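PDB 6TFX: ABC transporter substrate-binding protein from Rhizobium radiobacter, which binds the mannityl-opine mannopinic acid in the periplasm as the solute-binding component of an ABC import system. Local coordinates for residues Gly462-Phe474 and Ser482-Asp494. Residues are numbered along the deposited sequence; the frame is centred on the assembly and turned at random.
Sequences GTWARKNKLGWGF and SAPLITEQTYFKD
Pro484 touches two tryptophans of 462-474 and shows how a C-terminal tail can be fastened to its domain by rings and main chain together. Its CD sits over one face of Trp464, 3.4 Å from the centroid of the five-membered ring, a close CH-pi contact, while its CB meets CH2 of Trp472 at 3.6 Å. Phe474 turns its ring edge to Leu485 O, 3.4 Å from CZ, with the Gln489 amide beside CE2.

Further along, Gly471 and Tyr491 form an antiparallel hydrogen-bonded pair, the nearly straight bond from Gly471 N to Tyr491 O measuring 2.8 Å. With CG held between backbone N and carbonyl carbon (chi1 67°), the Tyr491 ring folds over the partner strand, and Gly471 CA lies against its face. On the other face of this two-stranded ribbon, Leu470 CD1 packs over the Phe492 ring. Lys493 reaches across with an extended chain, and its NZ donates to Asn468 O (2.9 Å). Water 2 donates to Trp472 O and Leu485 O, with Thr490 OG1 also beside it.

In the second shell, Asp243 accepts from Trp472 NE1 and forms a salt bridge with Arg466 NE. Thr487 OG1 accepts from Gln489 N, an ST turn, and from Gln489 NE2.

The ribbon thus combines main-chain bonds with a ring on each face, whereas around Pro484 rings pack and waters bridge polar groups that lack direct bonds across the contact.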
loop_
_atom_site.group_PDB
_atom_site.type_symbol
_atom_site.label_atom_id
_atom_site.label_comp_id
_atom_site.label_asym_id
_atom_site.label_seq_id
_atom_site.Cartn_x
_atom_site.Cartn_y
_atom_site.Cartn_z
ATOM N N GLY A 462 -7.832 -3.503 -6.924
ATOM C CA GLY A 462 -8.065 -4.602 -5.990
ATOM C C GLY A 462 -9.332 -5.315 -6.433
ATOM O O GLY A 462 -10.250 -4.671 -6.930
ATOM N N THR A 463 -9.391 -6.637 -6.315
ATOM C CA THR A 463 -10.573 -7.391 -6.760
ATOM C C THR A 463 -11.077 -8.217 -5.591
ATOM O O THR A 463 -10.314 -8.978 -5.004
ATOM C CB THR A 463 -10.244 -8.313 -7.949
ATOM O OG1 THR A 463 -9.106 -9.099 -7.612
ATOM C CG2 THR A 463 -9.983 -7.549 -9.232
ATOM N N TRP A 464 -12.357 -8.060 -5.251
ATOM C CA TRP A 464 -12.956 -8.788 -4.129
ATOM C C TRP A 464 -14.384 -9.156 -4.467
ATOM O O TRP A 464 -15.073 -8.364 -5.113
ATOM C CB TRP A 464 -12.931 -7.889 -2.870
ATOM C CG TRP A 464 -11.549 -7.635 -2.319
ATOM C CD1 TRP A 464 -10.591 -6.793 -2.823
ATOM C CD2 TRP A 464 -11.015 -8.162 -1.106
ATOM N NE1 TRP A 464 -9.460 -6.843 -2.042
ATOM C CE2 TRP A 464 -9.699 -7.652 -0.966
ATOM C CE3 TRP A 464 -11.533 -8.986 -0.096
ATOM C CZ2 TRP A 464 -8.898 -7.947 0.137
ATOM C CZ3 TRP A 464 -10.721 -9.307 0.982
ATOM C CH2 TRP A 464 -9.424 -8.779 1.095
ATOM N N ALA A 465 -14.814 -10.369 -4.081
ATOM C CA ALA A 465 -16.183 -10.803 -4.359
ATOM C C ALA A 465 -16.972 -10.833 -3.051
ATOM O O ALA A 465 -16.408 -11.085 -1.986
ATOM C CB ALA A 465 -16.182 -12.191 -4.972
ATOM N N ARG A 466 -18.258 -10.552 -3.133
ATOM C CA ARG A 466 -19.124 -10.594 -1.959
ATOM C C ARG A 466 -20.476 -11.099 -2.406
ATOM O O ARG A 466 -20.782 -11.097 -3.604
ATOM C CB ARG A 466 -19.286 -9.208 -1.319
ATOM C CG ARG A 466 -19.988 -8.182 -2.211
ATOM C CD ARG A 466 -20.270 -6.920 -1.446
ATOM N NE ARG A 466 -20.557 -5.800 -2.339
ATOM C CZ ARG A 466 -21.779 -5.414 -2.687
ATOM N NH1 ARG A 466 -22.842 -6.079 -2.252
ATOM N NH2 ARG A 466 -21.948 -4.376 -3.492
ATOM N N LYS A 467 -21.279 -11.529 -1.449
ATOM C CA LYS A 467 -22.645 -11.933 -1.729
ATOM C C LYS A 467 -23.483 -10.643 -1.758
ATOM O O LYS A 467 -23.170 -9.718 -1.000
ATOM C CB LYS A 467 -23.126 -12.913 -0.643
ATOM C CG LYS A 467 -22.379 -14.267 -0.646
ATOM C CD LYS A 467 -22.738 -15.112 -1.870
ATOM C CE LYS A 467 -21.840 -16.315 -2.012
ATOM N NZ LYS A 467 -22.093 -17.028 -3.288
ATOM N N ASN A 468 -24.527 -10.554 -2.624
ATOM C CA ASN A 468 -25.308 -9.312 -2.690
ATOM C C ASN A 468 -26.155 -9.046 -1.423
ATOM O O ASN A 468 -26.759 -7.979 -1.321
ATOM C CB ASN A 468 -26.161 -9.213 -3.965
ATOM C CG ASN A 468 -27.251 -10.237 -4.097
ATOM O OD1 ASN A 468 -27.431 -11.130 -3.256
ATOM N ND2 ASN A 468 -27.995 -10.136 -5.183
ATOM N N LYS A 469 -26.175 -9.995 -0.457
ATOM C CA LYS A 469 -26.858 -9.810 0.828
ATOM C C LYS A 469 -26.026 -8.858 1.715
ATOM O O LYS A 469 -26.528 -8.380 2.726
ATOM C CB LYS A 469 -27.081 -11.156 1.541
ATOM C CG LYS A 469 -25.815 -11.914 1.945
ATOM C CD LYS A 469 -26.170 -13.223 2.654
ATOM C CE LYS A 469 -25.025 -14.207 2.656
ATOM N NZ LYS A 469 -25.500 -15.595 2.907
ATOM N N LEU A 470 -24.742 -8.637 1.376
ATOM C CA LEU A 470 -23.897 -7.765 2.193
ATOM C C LEU A 470 -23.954 -6.357 1.612
ATOM O O LEU A 470 -23.818 -6.204 0.408
ATOM C CB LEU A 470 -22.443 -8.289 2.160
ATOM C CG LEU A 470 -21.370 -7.412 2.874
ATOM C CD1 LEU A 470 -21.676 -7.238 4.364
ATOM C CD2 LEU A 470 -20.016 -8.021 2.729
ATOM N N GLY A 471 -24.184 -5.356 2.464
ATOM C CA GLY A 471 -24.184 -3.957 2.063
ATOM C C GLY A 471 -23.050 -3.219 2.753
ATOM O O GLY A 471 -22.861 -3.367 3.973
ATOM N N TRP A 472 -22.247 -2.444 1.996
ATOM C CA TRP A 472 -21.150 -1.715 2.626
ATOM C C TRP A 472 -21.631 -0.502 3.429
ATOM O O TRP A 472 -20.960 -0.096 4.376
ATOM C CB TRP A 472 -20.130 -1.222 1.590
ATOM C CG TRP A 472 -19.490 -2.295 0.755
ATOM C CD1 TRP A 472 -19.477 -2.365 -0.606
ATOM C CD2 TRP A 472 -18.697 -3.399 1.223
ATOM N NE1 TRP A 472 -18.754 -3.463 -1.020
ATOM C CE2 TRP A 472 -18.253 -4.111 0.082
ATOM C CE3 TRP A 472 -18.309 -3.856 2.498
ATOM C CZ2 TRP A 472 -17.464 -5.269 0.179
ATOM C CZ3 TRP A 472 -17.551 -5.021 2.592
ATOM C CH2 TRP A 472 -17.147 -5.716 1.440
ATOM N N GLY A 473 -22.759 0.081 3.021
ATOM C CA GLY A 473 -23.288 1.305 3.614
ATOM C C GLY A 473 -22.888 2.542 2.823
ATOM O O GLY A 473 -23.268 3.673 3.153
ATOM N N PHE A 474 -22.143 2.322 1.748
ATOM C CA PHE A 474 -21.636 3.401 0.879
ATOM C C PHE A 474 -21.122 2.735 -0.404
ATOM O O PHE A 474 -20.993 1.513 -0.463
ATOM C CB PHE A 474 -20.468 4.148 1.564
ATOM C CG PHE A 474 -19.439 3.247 2.208
ATOM C CD1 PHE A 474 -18.415 2.677 1.456
ATOM C CD2 PHE A 474 -19.520 2.932 3.563
ATOM C CE1 PHE A 474 -17.486 1.806 2.048
ATOM C CE2 PHE A 474 -18.600 2.054 4.150
ATOM C CZ PHE A 474 -17.589 1.505 3.388
ATOM N N SER A 482 -6.549 -0.701 -1.042
ATOM C CA SER A 482 -7.139 -1.397 -2.207
ATOM C C SER A 482 -7.943 -2.636 -1.768
ATOM O O SER A 482 -8.066 -3.626 -2.518
ATOM C CB SER A 482 -6.082 -1.767 -3.254
ATOM O OG SER A 482 -5.340 -0.626 -3.660
ATOM N N ALA A 483 -8.517 -2.563 -0.545
ATOM C CA ALA A 483 -9.283 -3.650 0.055
ATOM C C ALA A 483 -10.569 -3.091 0.646
ATOM O O ALA A 483 -10.630 -1.901 0.971
ATOM C CB ALA A 483 -8.466 -4.315 1.149
ATOM N N PRO A 484 -11.597 -3.928 0.835
ATOM C CA PRO A 484 -12.844 -3.419 1.435
ATOM C C PRO A 484 -12.631 -2.767 2.799
ATOM O O PRO A 484 -11.781 -3.186 3.586
ATOM C CB PRO A 484 -13.695 -4.679 1.601
ATOM C CG PRO A 484 -13.174 -5.641 0.573
ATOM C CD PRO A 484 -11.691 -5.368 0.533
ATOM N N LEU A 485 -13.449 -1.750 3.074
ATOM C CA LEU A 485 -13.447 -1.069 4.354
ATOM C C LEU A 485 -14.734 -1.490 5.056
ATOM O O LEU A 485 -15.840 -1.201 4.571
ATOM C CB LEU A 485 -13.407 0.468 4.189
ATOM C CG LEU A 485 -13.392 1.269 5.491
ATOM C CD1 LEU A 485 -12.044 1.134 6.216
ATOM C CD2 LEU A 485 -13.717 2.726 5.232
ATOM N N ILE A 486 -14.580 -2.182 6.188
ATOM C CA ILE A 486 -15.713 -2.598 7.014
ATOM C C ILE A 486 -15.807 -1.559 8.132
ATOM O O ILE A 486 -14.810 -1.233 8.781
ATOM C CB ILE A 486 -15.563 -4.050 7.536
ATOM C CG1 ILE A 486 -15.431 -5.015 6.325
ATOM C CG2 ILE A 486 -16.759 -4.427 8.418
ATOM C CD1 ILE A 486 -14.948 -6.342 6.689
ATOM N N THR A 487 -17.002 -0.983 8.293
ATOM C CA THR A 487 -17.217 0.075 9.271
ATOM C C THR A 487 -18.419 -0.266 10.146
ATOM O O THR A 487 -19.010 -1.356 10.030
ATOM C CB THR A 487 -17.484 1.440 8.576
ATOM O OG1 THR A 487 -18.785 1.414 8.008
ATOM C CG2 THR A 487 -16.426 1.817 7.512
ATOM N N GLU A 488 -18.829 0.700 10.983
ATOM C CA GLU A 488 -20.033 0.541 11.814
ATOM C C GLU A 488 -21.306 0.516 10.917
ATOM O O GLU A 488 -22.386 0.166 11.392
ATOM C CB GLU A 488 -20.114 1.670 12.875
ATOM C CG GLU A 488 -20.570 3.041 12.371
ATOM C CD GLU A 488 -19.568 3.853 11.575
ATOM O OE1 GLU A 488 -18.436 3.372 11.341
ATOM O OE2 GLU A 488 -19.914 4.993 11.198
ATOM N N GLN A 489 -21.181 0.932 9.641
ATOM C CA GLN A 489 -22.321 1.000 8.708
ATOM C C GLN A 489 -22.559 -0.330 7.963
ATOM O O GLN A 489 -23.626 -0.530 7.401
ATOM C CB GLN A 489 -22.094 2.104 7.653
ATOM C CG GLN A 489 -21.671 3.481 8.170
ATOM C CD GLN A 489 -20.805 4.203 7.138
ATOM O OE1 GLN A 489 -21.316 4.962 6.306
ATOM N NE2 GLN A 489 -19.472 3.981 7.145
ATOM N N THR A 490 -21.531 -1.187 7.871
ATOM C CA THR A 490 -21.618 -2.454 7.130
ATOM C C THR A 490 -22.747 -3.324 7.695
ATOM O O THR A 490 -22.879 -3.469 8.910
ATOM C CB THR A 490 -20.299 -3.196 7.204
ATOM O OG1 THR A 490 -19.257 -2.257 6.931
ATOM C CG2 THR A 490 -20.239 -4.374 6.217
ATOM N N TYR A 491 -23.547 -3.913 6.816
ATOM C CA TYR A 491 -24.697 -4.679 7.288
ATOM C C TYR A 491 -25.064 -5.828 6.344
ATOM O O TYR A 491 -24.656 -5.825 5.187
ATOM C CB TYR A 491 -25.903 -3.703 7.417
ATOM C CG TYR A 491 -26.372 -3.163 6.083
ATOM C CD1 TYR A 491 -25.759 -2.056 5.502
ATOM C CD2 TYR A 491 -27.405 -3.779 5.379
ATOM C CE1 TYR A 491 -26.137 -1.596 4.245
ATOM C CE2 TYR A 491 -27.803 -3.315 4.124
ATOM C CZ TYR A 491 -27.165 -2.218 3.561
ATOM O OH TYR A 491 -27.520 -1.726 2.322
ATOM N N PHE A 492 -25.938 -6.739 6.822
ATOM C CA PHE A 492 -26.498 -7.821 6.024
ATOM C C PHE A 492 -28.001 -7.545 5.826
ATOM O O PHE A 492 -28.657 -6.984 6.708
ATOM C CB PHE A 492 -26.317 -9.180 6.714
ATOM C CG PHE A 492 -24.920 -9.712 6.578
ATOM C CD1 PHE A 492 -24.479 -10.253 5.377
ATOM C CD2 PHE A 492 -24.033 -9.665 7.648
ATOM C CE1 PHE A 492 -23.171 -10.730 5.246
ATOM C CE2 PHE A 492 -22.736 -10.177 7.525
ATOM C CZ PHE A 492 -22.317 -10.701 6.323
ATOM N N LYS A 493 -28.514 -7.928 4.660
ATOM C CA LYS A 493 -29.908 -7.737 4.260
ATOM C C LYS A 493 -30.723 -9.015 4.481
ATOM O O LYS A 493 -30.209 -10.121 4.295
ATOM C CB LYS A 493 -29.964 -7.403 2.758
ATOM C CG LYS A 493 -29.215 -6.145 2.358
ATOM C CD LYS A 493 -28.775 -6.219 0.914
ATOM C CE LYS A 493 -27.818 -5.103 0.577
ATOM N NZ LYS A 493 -27.330 -5.208 -0.814
ATOM N N ASP A 494 -32.008 -8.857 4.789
ATOM C CA ASP A 494 -32.955 -9.978 4.902
ATOM C C ASP A 494 -33.538 -10.325 3.539
ATOM O O ASP A 494 -33.539 -11.491 3.153
ATOM C CB ASP A 494 -34.080 -9.671 5.904
ATOM C CG ASP A 494 -33.730 -9.996 7.347
ATOM O OD1 ASP A 494 -33.139 -11.072 7.587
ATOM O OD2 ASP A 494 -34.068 -9.186 8.241
HETATM O O HOH W 1 -6.472 -5.813 -2.713
HETATM O O HOH W 2 -18.608 -1.340 4.657
HETATM O O HOH W 3 -24.334 4.332 5.716
#